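Local coordinates for putative exported protein (Bordetella parapertussis, PDB 3OCJ) that is of unknown function, but has the fold of an S-adenosylmethionine-dependent methyltransferase and holds a palmitic acid molecule in a hydrophobic pocket, at residues R43-L51 against L252-I261; F227-D237 against W265-T274. One frame throughout, in Å; residues are numbered along the deposited sequence.

Contact 1. Residues R43-L51 against L252-I261. With PLM (palmitic acid), chain D.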
loop_
_atom_site.group_PDB
_atom_site.type_symbol
_atom_site.label_atom_id
_atom_site.label_comp_id
_atom_site.label_asym_id
_atom_site.label_seq_id
_atom_site.Cartn_x
_atom_site.Cartn_y
_atom_site.Cartn_z
ATOM N N ARG A 43 20.629 -20.636 5.063
ATOM C CA ARG A 43 19.264 -20.278 5.424
ATOM C C ARG A 43 18.750 -19.149 4.536
ATOM O O ARG A 43 17.605 -19.171 4.096
ATOM C CB ARG A 43 19.179 -19.896 6.904
ATOM C CG ARG A 43 17.799 -19.474 7.366
ATOM C CD ARG A 43 16.741 -20.495 6.994
ATOM N NE ARG A 43 15.468 -20.213 7.655
ATOM C CZ ARG A 43 14.332 -20.858 7.406
ATOM N NH1 ARG A 43 14.296 -21.827 6.499
ATOM N NH2 ARG A 43 13.228 -20.529 8.063
ATOM N N GLN A 44 19.609 -18.173 4.259
ATOM C CA GLN A 44 19.238 -17.067 3.388
ATOM C C GLN A 44 18.905 -17.568 1.990
ATOM O O GLN A 44 17.976 -17.070 1.344
ATOM C CB GLN A 44 20.359 -16.034 3.313
ATOM C CG GLN A 44 20.614 -15.289 4.621
ATOM C CD GLN A 44 21.817 -14.384 4.520
ATOM O OE1 GLN A 44 21.957 -13.626 3.556
ATOM N NE2 GLN A 44 22.713 -14.472 5.506
ATOM N N ILE A 45 19.667 -18.553 1.526
ATOM C CA ILE A 45 19.429 -19.139 0.215
ATOM C C ILE A 45 18.084 -19.859 0.211
ATOM O O ILE A 45 17.343 -19.796 -0.771
ATOM C CB ILE A 45 20.576 -20.089 -0.183
ATOM C CG1 ILE A 45 21.832 -19.274 -0.501
ATOM C CG2 ILE A 45 20.177 -20.958 -1.368
ATOM C CD1 ILE A 45 23.054 -20.112 -0.817
ATOM N N GLU A 46 17.757 -20.515 1.321
ATOM C CA GLU A 46 16.444 -21.138 1.466
ATOM C C GLU A 46 15.323 -20.099 1.428
ATOM O O GLU A 46 14.268 -20.331 0.838
ATOM C CB GLU A 46 16.361 -21.951 2.760
ATOM C CG GLU A 46 17.303 -23.142 2.820
ATOM C CD GLU A 46 17.164 -23.924 4.118
ATOM O OE1 GLU A 46 16.470 -23.439 5.040
ATOM O OE2 GLU A 46 17.750 -25.023 4.215
ATOM N N LEU A 47 15.545 -18.958 2.070
ATOM C CA LEU A 47 14.558 -17.889 2.047
ATOM C C LEU A 47 14.362 -17.370 0.621
ATOM O O LEU A 47 13.232 -17.159 0.177
ATOM C CB LEU A 47 14.969 -16.746 2.982
ATOM C CG LEU A 47 15.091 -17.069 4.472
ATOM C CD1 LEU A 47 15.425 -15.812 5.251
ATOM C CD2 LEU A 47 13.808 -17.704 4.997
ATOM N N LEU A 48 15.462 -17.170 -0.092
ATOM C CA LEU A 48 15.397 -16.723 -1.480
ATOM C C LEU A 48 14.614 -17.723 -2.335
ATOM O O LEU A 48 13.796 -17.331 -3.173
ATOM C CB LEU A 48 16.804 -16.494 -2.040
ATOM C CG LEU A 48 16.915 -16.089 -3.514
ATOM C CD1 LEU A 48 16.110 -14.820 -3.798
ATOM C CD2 LEU A 48 18.367 -15.881 -3.896
ATOM N N HIS A 49 14.850 -19.011 -2.113
ATOM C CA HIS A 49 14.126 -20.047 -2.839
ATOM C C HIS A 49 12.629 -19.988 -2.541
ATOM O O HIS A 49 11.803 -20.174 -3.437
ATOM C CB HIS A 49 14.689 -21.429 -2.495
ATOM C CG HIS A 49 14.124 -22.535 -3.330
ATOM N ND1 HIS A 49 14.546 -22.786 -4.617
ATOM C CD2 HIS A 49 13.174 -23.461 -3.058
ATOM C CE1 HIS A 49 13.878 -23.816 -5.105
ATOM N NE2 HIS A 49 13.040 -24.244 -4.178
ATOM N N GLY A 50 12.283 -19.732 -1.284
ATOM C CA GLY A 50 10.892 -19.585 -0.893
ATOM C C GLY A 50 10.239 -18.441 -1.652
ATOM O O GLY A 50 9.122 -18.574 -2.159
ATOM N N LEU A 51 10.935 -17.312 -1.746
ATOM C CA LEU A 51 10.433 -16.196 -2.541
ATOM C C LEU A 51 10.208 -16.597 -3.989
ATOM O O LEU A 51 9.163 -16.304 -4.573
ATOM C CB LEU A 51 11.400 -15.017 -2.519
ATOM C CG LEU A 51 11.445 -14.160 -1.263
ATOM C CD1 LEU A 51 12.482 -13.060 -1.457
ATOM C CD2 LEU A 51 10.071 -13.568 -0.951
ATOM N N LEU A 252 13.650 -11.334 10.268
ATOM C CA LEU A 252 13.289 -11.998 9.017
ATOM C C LEU A 252 12.911 -10.970 7.940
ATOM O O LEU A 252 13.429 -11.005 6.823
ATOM C CB LEU A 252 12.153 -12.993 9.249
ATOM C CG LEU A 252 11.604 -13.685 7.996
ATOM C CD1 LEU A 252 12.648 -14.611 7.377
ATOM C CD2 LEU A 252 10.321 -14.454 8.297
ATOM N N GLN A 253 12.010 -10.057 8.281
ATOM C CA GLN A 253 11.605 -9.013 7.348
ATOM C C GLN A 253 12.790 -8.185 6.863
ATOM O O GLN A 253 12.910 -7.893 5.673
ATOM C CB GLN A 253 10.582 -8.097 7.998
ATOM C CG GLN A 253 10.219 -6.927 7.119
ATOM C CD GLN A 253 9.155 -6.088 7.756
ATOM O OE1 GLN A 253 8.026 -6.541 7.931
ATOM N NE2 GLN A 253 9.499 -4.853 8.098
ATOM N N GLN A 254 13.680 -7.820 7.776
ATOM C CA GLN A 254 14.819 -6.998 7.407
ATOM C C GLN A 254 15.727 -7.696 6.396
ATOM O O GLN A 254 16.232 -7.064 5.471
ATOM C CB GLN A 254 15.612 -6.598 8.647
ATOM C CG GLN A 254 14.832 -5.662 9.547
ATOM C CD GLN A 254 15.509 -5.437 10.875
ATOM O OE1 GLN A 254 16.254 -6.289 11.358
ATOM N NE2 GLN A 254 15.249 -4.284 11.476
ATOM N N LEU A 255 15.939 -8.995 6.579
ATOM C CA LEU A 255 16.771 -9.749 5.653
ATOM C C LEU A 255 16.065 -9.849 4.310
ATOM O O LEU A 255 16.654 -9.576 3.256
ATOM C CB LEU A 255 17.052 -11.144 6.213
ATOM C CG LEU A 255 17.918 -12.034 5.320
ATOM C CD1 LEU A 255 19.291 -11.409 5.095
ATOM C CD2 LEU A 255 18.046 -13.412 5.946
ATOM N N VAL A 256 14.792 -10.220 4.348
ATOM C CA VAL A 256 14.024 -10.389 3.124
ATOM C C VAL A 256 13.941 -9.086 2.326
ATOM O O VAL A 256 14.143 -9.087 1.106
ATOM C CB VAL A 256 12.626 -10.977 3.404
ATOM C CG1 VAL A 256 11.781 -11.001 2.133
ATOM C CG2 VAL A 256 12.759 -12.387 3.971
ATOM N N PHE A 257 13.656 -7.973 2.999
ATOM C CA PHE A 257 13.534 -6.690 2.310
ATOM C C PHE A 257 14.895 -6.129 1.891
ATOM O O PHE A 257 15.114 -5.826 0.725
ATOM C CB PHE A 257 12.806 -5.642 3.176
ATOM C CG PHE A 257 11.325 -5.879 3.361
ATOM C CD1 PHE A 257 10.689 -7.012 2.871
ATOM C CD2 PHE A 257 10.565 -4.937 4.048
ATOM C CE1 PHE A 257 9.314 -7.201 3.067
ATOM C CE2 PHE A 257 9.200 -5.119 4.246
ATOM C CZ PHE A 257 8.574 -6.248 3.760
ATOM N N THR A 258 15.814 -5.970 2.839
ATOM C CA THR A 258 17.069 -5.285 2.522
ATOM C C THR A 258 17.966 -6.058 1.566
ATOM O O THR A 258 18.605 -5.465 0.699
ATOM C CB THR A 258 17.885 -4.941 3.779
ATOM O OG1 THR A 258 18.335 -6.146 4.412
ATOM C CG2 THR A 258 17.040 -4.141 4.740
ATOM N N ARG A 259 18.015 -7.378 1.714
ATOM C CA ARG A 259 18.952 -8.165 0.925
ATOM C C ARG A 259 18.327 -8.857 -0.282
ATOM O O ARG A 259 18.959 -8.963 -1.332
ATOM C CB ARG A 259 19.664 -9.195 1.804
ATOM C CG ARG A 259 20.804 -9.891 1.091
ATOM C CD ARG A 259 21.672 -10.672 2.053
ATOM N NE ARG A 259 22.267 -9.801 3.059
ATOM C CZ ARG A 259 23.229 -10.183 3.893
ATOM N NH1 ARG A 259 23.703 -11.419 3.834
ATOM N NH2 ARG A 259 23.717 -9.328 4.779
ATOM N N LEU A 260 17.098 -9.337 -0.142
ATOM C CA LEU A 260 16.533 -10.152 -1.216
ATOM C C LEU A 260 15.694 -9.361 -2.222
ATOM O O LEU A 260 16.044 -9.285 -3.405
ATOM C CB LEU A 260 15.759 -11.346 -0.653
ATOM C CG LEU A 260 16.535 -12.196 0.360
ATOM C CD1 LEU A 260 15.723 -13.418 0.772
ATOM C CD2 LEU A 260 17.894 -12.617 -0.205
ATOM N N ILE A 261 14.607 -8.755 -1.757
ATOM C CA ILE A 261 13.697 -8.037 -2.651
ATOM C C ILE A 261 14.196 -6.643 -3.015
ATOM O O ILE A 261 14.167 -6.241 -4.177
ATOM C CB ILE A 261 12.308 -7.894 -2.003
ATOM C CG1 ILE A 261 11.669 -9.273 -1.814
ATOM C CG2 ILE A 261 11.431 -6.937 -2.810
ATOM C CD1 ILE A 261 10.432 -9.252 -0.923
HETATM C C1 PLM D . 2.255 -0.871 -1.180
HETATM O O1 PLM D . 1.130 -0.757 -0.649
HETATM O O2 PLM D . 2.342 -0.728 -2.418
HETATM C C2 PLM D . 3.504 -1.184 -0.374
HETATM C C3 PLM D . 3.214 -1.589 1.072
HETATM C C4 PLM D . 4.505 -2.142 1.676
HETATM C C5 PLM D . 4.429 -2.371 3.179
HETATM C C6 PLM D . 3.448 -3.479 3.550
HETATM C C7 PLM D . 3.498 -4.666 2.596
HETATM C C8 PLM D . 4.810 -5.440 2.650
HETATM C C9 PLM D . 4.697 -6.615 1.683
HETATM C CA PLM D . 5.716 -7.712 1.953
HETATM C CB PLM D . 5.197 -9.030 1.390
HETATM C CC PLM D . 6.305 -10.055 1.212
HETATM C CD PLM D . 5.748 -11.336 0.606
HETATM C CE PLM D . 6.894 -12.286 0.273
HETATM C CF PLM D . 6.471 -13.343 -0.734
HETATM C CG PLM D . 5.336 -14.215 -0.223
#
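L260 sits as a knob against helix 43-51, in a hole made by Q44, L47, L48 and L51. Its CD1 lies 3.9 Å from the backbone N of L48, while its CB meets L51 CD1. The helix axes cross at 80° and come no nearer than 10.7 Å, a separation bridged by a tight patch of leucine side chains. L47 CD1 wedges between L252 CD1 at 3.7 Å and L255 CD2 at 3.6 Å, and L255 CD2 also presses on Q44 CG (3.4 Å), where the side chains cross at about a right angle. This is knobs-into-holes packing between two helices that lie outside the methyltransferase sheet; helices 15-33, 55-63 and 86-94 close round the same core. L51 branches two ways: CD1 reaches I261 CG1, and CD2 touches PLM CF at 3.6 Å, near the methyl end of the fatty acid. F257 meets the chain farther along, PLM CA lying at its ring edge. At the polar margin, where R259 is partly exposed, the grip across the contact is weaker. R259, bent at chi3, brings NH1 to Q44 OE1 at 2.8 Å, but the bond is weak, with 126° at the hydrogen and the amide and guanidinium planes 63° apart. G34 O takes both R259 NH1 and Q44 NE2, the latter also bonded to F39 O. Within helix 43-51, R43 NH1 bridges E46 OE1 at 3.1 Å.

Contact 2. Residues F227-D237 against W265-T274. With PLM (palmitic acid), chain D.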
loop_
_atom_site.group_PDB
_atom_site.type_symbol
_atom_site.label_atom_id
_atom_site.label_comp_id
_atom_site.label_asym_id
_atom_site.label_seq_id
_atom_site.Cartn_x
_atom_site.Cartn_y
_atom_site.Cartn_z
ATOM N N PHE A 227 0.906 6.318 5.461
ATOM C CA PHE A 227 2.329 6.462 5.197
ATOM C C PHE A 227 3.101 5.457 6.024
ATOM O O PHE A 227 2.706 5.149 7.150
ATOM C CB PHE A 227 2.800 7.899 5.507
ATOM C CG PHE A 227 2.461 8.367 6.902
ATOM C CD1 PHE A 227 3.434 8.436 7.877
ATOM C CD2 PHE A 227 1.157 8.729 7.217
ATOM C CE1 PHE A 227 3.119 8.882 9.152
ATOM C CE2 PHE A 227 0.834 9.163 8.493
ATOM C CZ PHE A 227 1.813 9.227 9.461
ATOM N N LEU A 228 4.187 4.919 5.463
ATOM C CA LEU A 228 5.122 4.109 6.232
ATOM C C LEU A 228 6.088 5.000 6.999
ATOM O O LEU A 228 6.578 6.008 6.469
ATOM C CB LEU A 228 5.912 3.189 5.307
ATOM C CG LEU A 228 5.142 2.020 4.703
ATOM C CD1 LEU A 228 5.937 1.420 3.533
ATOM C CD2 LEU A 228 4.867 0.950 5.748
ATOM N N THR A 229 6.349 4.635 8.257
ATOM C CA THR A 229 7.200 5.429 9.150
ATOM C C THR A 229 8.616 4.863 9.235
ATOM O O THR A 229 8.834 3.663 9.000
ATOM C CB THR A 229 6.618 5.399 10.557
ATOM O OG1 THR A 229 6.471 4.019 10.914
ATOM C CG2 THR A 229 5.251 6.092 10.587
ATOM N N PRO A 230 9.591 5.717 9.572
ATOM C CA PRO A 230 10.986 5.266 9.687
ATOM C C PRO A 230 11.211 4.514 10.989
ATOM O O PRO A 230 10.632 4.888 12.009
ATOM C CB PRO A 230 11.765 6.583 9.698
ATOM C CG PRO A 230 10.808 7.547 10.376
ATOM C CD PRO A 230 9.471 7.173 9.764
ATOM N N PRO A 231 12.063 3.478 10.962
ATOM C CA PRO A 231 12.404 2.754 12.191
ATOM C C PRO A 231 13.397 3.551 13.035
ATOM O O PRO A 231 13.939 4.568 12.578
ATOM C CB PRO A 231 13.076 1.487 11.663
ATOM C CG PRO A 231 13.736 1.952 10.385
ATOM C CD PRO A 231 12.738 2.921 9.777
ATOM N N PRO A 232 13.630 3.102 14.269
ATOM C CA PRO A 232 14.517 3.852 15.162
ATOM C C PRO A 232 15.935 4.050 14.611
ATOM O O PRO A 232 16.500 5.110 14.848
ATOM C CB PRO A 232 14.521 3.004 16.439
ATOM C CG PRO A 232 13.187 2.325 16.423
ATOM C CD PRO A 232 12.934 2.005 14.969
ATOM N N ALA A 233 16.481 3.097 13.866
ATOM C CA ALA A 233 17.838 3.298 13.350
ATOM C C ALA A 233 17.896 4.510 12.419
ATOM O O ALA A 233 18.902 5.225 12.373
ATOM C CB ALA A 233 18.336 2.059 12.637
ATOM N N LEU A 234 16.810 4.745 11.688
ATOM C CA LEU A 234 16.799 5.758 10.637
ATOM C C LEU A 234 16.435 7.155 11.141
ATOM O O LEU A 234 16.909 8.163 10.611
ATOM C CB LEU A 234 15.821 5.333 9.533
ATOM C CG LEU A 234 15.692 6.253 8.316
ATOM C CD1 LEU A 234 17.051 6.438 7.628
ATOM C CD2 LEU A 234 14.690 5.683 7.333
ATOM N N SER A 235 15.580 7.225 12.161
ATOM C CA SER A 235 15.062 8.508 12.612
ATOM C C SER A 235 15.032 8.633 14.127
ATOM O O SER A 235 14.515 7.744 14.809
ATOM C CB SER A 235 13.622 8.702 12.116
ATOM O OG SER A 235 13.079 9.895 12.654
ATOM N N PRO A 236 15.547 9.758 14.660
ATOM C CA PRO A 236 15.426 10.043 16.095
ATOM C C PRO A 236 13.965 10.155 16.519
ATOM O O PRO A 236 13.664 10.051 17.699
ATOM C CB PRO A 236 16.098 11.416 16.249
ATOM C CG PRO A 236 16.911 11.603 15.029
ATOM C CD PRO A 236 16.226 10.846 13.935
ATOM N N ASP A 237 13.074 10.356 15.551
ATOM C CA ASP A 237 11.653 10.557 15.834
ATOM C C ASP A 237 10.803 9.383 15.371
ATOM O O ASP A 237 9.606 9.536 15.108
ATOM C CB ASP A 237 11.194 11.848 15.165
ATOM C CG ASP A 237 12.030 13.036 15.586
ATOM O OD1 ASP A 237 12.191 13.234 16.806
ATOM O OD2 ASP A 237 12.543 13.758 14.704
ATOM N N TRP A 265 9.332 0.797 -1.836
ATOM C CA TRP A 265 8.419 1.540 -0.959
ATOM C C TRP A 265 9.110 2.139 0.256
ATOM O O TRP A 265 8.533 2.174 1.349
ATOM C CB TRP A 265 7.259 0.642 -0.513
ATOM C CG TRP A 265 7.645 -0.636 0.210
ATOM C CD1 TRP A 265 8.248 -0.738 1.432
ATOM C CD2 TRP A 265 7.410 -1.977 -0.236
ATOM N NE1 TRP A 265 8.408 -2.071 1.776
ATOM C CE2 TRP A 265 7.890 -2.848 0.772
ATOM C CE3 TRP A 265 6.812 -2.529 -1.376
ATOM C CZ2 TRP A 265 7.825 -4.241 0.653
ATOM C CZ3 TRP A 265 6.745 -3.919 -1.492
ATOM C CH2 TRP A 265 7.248 -4.755 -0.477
ATOM N N ASN A 266 10.328 2.627 0.067
ATOM C CA ASN A 266 11.153 3.044 1.195
ATOM C C ASN A 266 11.263 4.555 1.414
ATOM O O ASN A 266 12.258 5.034 1.970
ATOM C CB ASN A 266 12.546 2.420 1.083
ATOM C CG ASN A 266 13.321 2.932 -0.113
ATOM O OD1 ASN A 266 12.760 3.518 -1.045
ATOM N ND2 ASN A 266 14.634 2.710 -0.095
ATOM N N ALA A 267 10.247 5.294 0.976
ATOM C CA ALA A 267 10.168 6.709 1.305
ATOM C C ALA A 267 9.413 6.806 2.620
ATOM O O ALA A 267 8.189 6.915 2.633
ATOM C CB ALA A 267 9.462 7.494 0.213
ATOM N N LEU A 268 10.154 6.753 3.714
ATOM C CA LEU A 268 9.576 6.646 5.057
ATOM C C LEU A 268 9.496 8.030 5.676
ATOM O O LEU A 268 10.427 8.825 5.545
ATOM C CB LEU A 268 10.424 5.703 5.921
ATOM C CG LEU A 268 10.749 4.344 5.274
ATOM C CD1 LEU A 268 11.622 3.478 6.190
ATOM C CD2 LEU A 268 9.468 3.604 4.895
ATOM N N ARG A 269 8.385 8.317 6.357
ATOM C CA ARG A 269 8.128 9.653 6.882
ATOM C C ARG A 269 7.459 9.563 8.241
ATOM O O ARG A 269 6.714 8.615 8.524
ATOM C CB ARG A 269 7.228 10.439 5.923
ATOM C CG ARG A 269 7.933 10.815 4.619
ATOM C CD ARG A 269 7.105 11.760 3.727
ATOM N NE ARG A 269 7.928 12.103 2.560
ATOM C CZ ARG A 269 7.971 11.402 1.429
ATOM N NH1 ARG A 269 7.151 10.371 1.234
ATOM N NH2 ARG A 269 8.821 11.780 0.477
ATOM N N THR A 270 7.749 10.540 9.095
ATOM C CA THR A 270 7.145 10.576 10.419
ATOM C C THR A 270 5.746 11.211 10.372
ATOM O O THR A 270 5.333 11.798 9.357
ATOM C CB THR A 270 7.995 11.403 11.377
ATOM O OG1 THR A 270 8.043 12.751 10.901
ATOM C CG2 THR A 270 9.417 10.842 11.489
ATOM N N HIS A 271 5.032 11.110 11.492
ATOM C CA HIS A 271 3.751 11.782 11.658
ATOM C C HIS A 271 3.924 13.289 11.478
ATOM O O HIS A 271 3.141 13.929 10.792
ATOM C CB HIS A 271 3.183 11.526 13.064
ATOM C CG HIS A 271 2.691 10.126 13.290
ATOM N ND1 HIS A 271 3.529 9.069 13.563
ATOM C CD2 HIS A 271 1.431 9.631 13.327
ATOM C CE1 HIS A 271 2.804 7.974 13.745
ATOM N NE2 HIS A 271 1.527 8.289 13.601
ATOM N N ALA A 272 4.961 13.845 12.096
ATOM C CA ALA A 272 5.193 15.282 11.999
ATOM C C ALA A 272 5.496 15.714 10.569
ATOM O O ALA A 272 5.019 16.757 10.120
ATOM C CB ALA A 272 6.323 15.710 12.946
ATOM N N GLN A 273 6.284 14.918 9.848
ATOM C CA GLN A 273 6.584 15.252 8.456
ATOM C C GLN A 273 5.303 15.221 7.624
ATOM O O GLN A 273 5.042 16.126 6.837
ATOM C CB GLN A 273 7.626 14.304 7.867
ATOM C CG GLN A 273 9.031 14.534 8.414
ATOM C CD GLN A 273 10.026 13.528 7.883
ATOM O OE1 GLN A 273 9.766 12.329 7.859
ATOM N NE2 GLN A 273 11.184 14.017 7.453
ATOM N N THR A 274 4.505 14.170 7.805
ATOM C CA THR A 274 3.257 14.036 7.066
ATOM C C THR A 274 2.303 15.182 7.412
ATOM O O THR A 274 1.654 15.744 6.522
ATOM C CB THR A 274 2.628 12.659 7.336
ATOM O OG1 THR A 274 3.497 11.659 6.785
ATOM C CG2 THR A 274 1.243 12.544 6.692
HETATM C C1 PLM D . 2.255 -0.871 -1.180
HETATM O O1 PLM D . 1.130 -0.757 -0.649
HETATM O O2 PLM D . 2.342 -0.728 -2.418
HETATM C C2 PLM D . 3.504 -1.184 -0.374
HETATM C C3 PLM D . 3.214 -1.589 1.072
HETATM C C4 PLM D . 4.505 -2.142 1.676
HETATM C C5 PLM D . 4.429 -2.371 3.179
HETATM C C6 PLM D . 3.448 -3.479 3.550
HETATM C C7 PLM D . 3.498 -4.666 2.596
HETATM C C8 PLM D . 4.810 -5.440 2.650
HETATM C C9 PLM D . 4.697 -6.615 1.683
HETATM C CA PLM D . 5.716 -7.712 1.953
HETATM C CB PLM D . 5.197 -9.030 1.390
HETATM C CC PLM D . 6.305 -10.055 1.212
HETATM C CD PLM D . 5.748 -11.336 0.606
HETATM C CE PLM D . 6.894 -12.286 0.273
HETATM C CF PLM D . 6.471 -13.343 -0.734
HETATM C CG PLM D . 5.336 -14.215 -0.223
HETATM O O HOH W 1 5.903 7.211 4.057
#
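The two segments meet through one backbone hydrogen bond, R269 N to L228 O (2.9 Å, 167° at the hydrogen), beside which T229 CA sends a C-H toward R269 O. This joins the loop leaving strand 221-226 of the methyltransferase sheet to the start of helix 271-280, where T270 is the N-cap and forms a capping box with Q273. A water donates to both L228 O and A267 O, so L228 O is gripped by two donors. L268 spreads over the proline-rich turn: CB faces P230, CD1 reaches P231 CD and L234 CD2, and CD2 lies 3.6 Å from L228 CB. T270 CG2 touches P230 CG. L228 CD1 leans on W265 CD1, and the face of that indole carries PLM C4 over its centre, 3.4 Å above the plane. R269 turns away to D203, E200 and N197. The F227 ring has T274 over one face and R269 O in plane at its edge, and points its own edge at the H271 face in a T-shaped pair, planes at 85°. T274 makes a CH-pi contact, its CB 4.0 Å from the F227 centroid and 6° off the ring normal, with OG1 over the same face toward the rim.

Overall arrangement
The centres of contact 1 and contact 2 lie about 23 Å apart, and their segments alternate along the chain: 43-51, 227-237, 252-261, 265-274. Contact 1 belongs to the helical region, pairing helix 41-53 with helix 247-261; contact 2 sits beside the seven-stranded mixed sheet, between the loop after strand 221-226 and the start of helix 271-280. The link between helices 247-261 and 271-280 carries the chain from one region to the other; across this turn, F257 and W265 pack edge-to-face. Both contacts touch the same palmitic acid, L51 near its methyl end and W265 near the carboxylate end, where Y199 OH hydrogen-bonds to it. The lipid thus spans their junction, consistent with a hydrophobic ligand pocket.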